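Local coordinates for protein ATP:cob(I)alamin adenosyltransferase, putative (Burkholderia thailandensis, PDB 2ZHZ) that probably transfers the adenosyl group of ATP to the cobalt of reduced cobalamin, forming adenosylcobalamin, and works as a homotrimer, at residues S44-L49 / A60-I65. Sequence-based numbering, arbitrary orientation.
Sequences SQIGVL and AALSAI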
loop_
_atom_site.group_PDB
_atom_site.type_symbol
_atom_site.label_atom_id
_atom_site.label_comp_id
_atom_site.label_asym_id
_atom_site.label_seq_id
_atom_site.Cartn_x
_atom_site.Cartn_y
_atom_site.Cartn_z
ATOM N N SER B 44 2.211 -4.638 7.914
ATOM C CA SER B 44 1.424 -3.562 8.502
ATOM C C SER B 44 -0.039 -3.633 8.085
ATOM O O SER B 44 -0.928 -3.375 8.899
ATOM C CB SER B 44 2.020 -2.204 8.125
ATOM O OG SER B 44 3.302 -2.056 8.721
ATOM N N GLN B 45 -0.296 -3.976 6.824
ATOM C CA GLN B 45 -1.679 -4.095 6.364
ATOM C C GLN B 45 -2.352 -5.254 7.106
ATOM O O GLN B 45 -3.541 -5.186 7.428
ATOM C CB GLN B 45 -1.727 -4.328 4.850
ATOM C CG GLN B 45 -1.521 -3.063 4.014
ATOM C CD GLN B 45 -2.665 -2.062 4.151
ATOM O OE1 GLN B 45 -3.690 -2.355 4.759
ATOM N NE2 GLN B 45 -2.492 -0.877 3.571
ATOM N N ILE B 46 -1.594 -6.312 7.381
ATOM C CA ILE B 46 -2.147 -7.446 8.113
ATOM C C ILE B 46 -2.493 -6.980 9.527
ATOM O O ILE B 46 -3.457 -7.454 10.135
ATOM C CB ILE B 46 -1.152 -8.626 8.153
ATOM C CG1 ILE B 46 -1.088 -9.270 6.763
ATOM C CG2 ILE B 46 -1.586 -9.661 9.204
ATOM C CD1 ILE B 46 -0.047 -10.359 6.621
ATOM N N GLY B 47 -1.709 -6.034 10.037
ATOM C CA GLY B 47 -1.969 -5.494 11.359
ATOM C C GLY B 47 -3.295 -4.749 11.376
ATOM O O GLY B 47 -4.012 -4.745 12.384
ATOM N N VAL B 48 -3.627 -4.110 10.256
ATOM C CA VAL B 48 -4.882 -3.376 10.152
ATOM C C VAL B 48 -6.040 -4.369 10.131
ATOM O O VAL B 48 -7.085 -4.138 10.744
ATOM C CB VAL B 48 -4.914 -2.511 8.874
ATOM C CG1 VAL B 48 -6.305 -1.926 8.664
ATOM C CG2 VAL B 48 -3.891 -1.395 8.996
ATOM N N LEU B 49 -5.850 -5.472 9.418
ATOM C CA LEU B 49 -6.869 -6.513 9.342
ATOM C C LEU B 49 -7.076 -7.141 10.727
ATOM O O LEU B 49 -8.204 -7.437 11.124
ATOM C CB LEU B 49 -6.448 -7.593 8.342
ATOM C CG LEU B 49 -7.319 -8.854 8.271
ATOM C CD1 LEU B 49 -8.782 -8.472 8.040
ATOM C CD2 LEU B 49 -6.803 -9.757 7.159
ATOM N N ALA B 60 -5.556 -16.306 14.796
ATOM C CA ALA B 60 -4.383 -17.079 15.178
ATOM C C ALA B 60 -3.427 -17.258 14.007
ATOM O O ALA B 60 -2.217 -17.106 14.159
ATOM C CB ALA B 60 -4.810 -18.441 15.723
ATOM N N ALA B 61 -3.969 -17.576 12.836
ATOM C CA ALA B 61 -3.140 -17.775 11.654
ATOM C C ALA B 61 -2.477 -16.470 11.217
ATOM O O ALA B 61 -1.272 -16.438 10.958
ATOM C CB ALA B 61 -3.976 -18.346 10.519
ATOM N N LEU B 62 -3.262 -15.397 11.141
ATOM C CA LEU B 62 -2.735 -14.092 10.740
ATOM C C LEU B 62 -1.693 -13.554 11.723
ATOM O O LEU B 62 -0.717 -12.919 11.318
ATOM C CB LEU B 62 -3.878 -13.086 10.586
ATOM C CG LEU B 62 -4.831 -13.328 9.404
ATOM C CD1 LEU B 62 -5.987 -12.340 9.465
ATOM C CD2 LEU B 62 -4.073 -13.178 8.092
ATOM N N SER B 63 -1.895 -13.805 13.013
ATOM C CA SER B 63 -0.945 -13.341 14.017
ATOM C C SER B 63 0.378 -14.076 13.837
ATOM O O SER B 63 1.451 -13.476 13.925
ATOM C CB SER B 63 -1.491 -13.580 15.428
ATOM O OG SER B 63 -2.645 -12.792 15.661
ATOM N N ALA B 64 0.296 -15.376 13.573
ATOM C CA ALA B 64 1.486 -16.189 13.369
ATOM C C ALA B 64 2.214 -15.734 12.112
ATOM O O ALA B 64 3.446 -15.745 12.052
ATOM C CB ALA B 64 1.102 -17.655 13.239
ATOM N N ILE B 65 1.443 -15.342 11.104
ATOM C CA ILE B 65 2.017 -14.887 9.847
ATOM C C ILE B 65 2.834 -13.614 10.039
ATOM O O ILE B 65 3.857 -13.435 9.383
ATOM C CB ILE B 65 0.907 -14.684 8.786
ATOM C CG1 ILE B 65 0.375 -16.057 8.357
ATOM C CG2 ILE B 65 1.444 -13.899 7.582
ATOM C CD1 ILE B 65 -0.908 -16.016 7.541
#
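The flat group met across this contact is the backbone carbonyl of Leu62: the CG2 methyl of Ile46 lies 4.0 Å from Leu62 O, beyond the oxygen and well out of the carbonyl plane, not over the face of the peptide. No aromatic ring or side-chain amide takes part; the other contacts are between branched aliphatic chains. Ile46 CG2 is also 4.3 Å from Leu62 CB. Ile46 reaches a second partner through its other branch. With chi1 at -73° CG1 runs beside the backbone N, and the extended second torsion carries Ile46 CD1 to 4.0 Å from Ile65 CG2, where the two isoleucines cross at about a right angle. One turn further along, Leu49 CD2 meets Leu62 CD1 methyl to methyl at 3.6 Å, again roughly perpendicular. With CG opposite the backbone N (chi1 172°), Leu49 brings CD2, and CG behind it, against Leu62 CD1. Leu62 thus touches both Ile46 and Leu49, meeting the first through its carbonyl oxygen and CB and the second through CD1. All four residues are buried, and the side-chain contacts are all apolar; Leu62 O is the one polar atom touched. The local helix axes stay 10.2 Å apart and run nearly antiparallel, at 155°, so helices 31-50 and 56-77, consecutive in the chain, form an antiparallel hairpin within the helix bundle. Around this pair, helix 116-141 packs on Ile46 and Leu49 through Cys124 and Leu120, and helix 147-169 meets Leu62 and Ile65. Trp95 of helix 86-101 also touches Ile65, while Val123 of a neighbouring subunit packs against Gln45 and Val48, at the trimer interface.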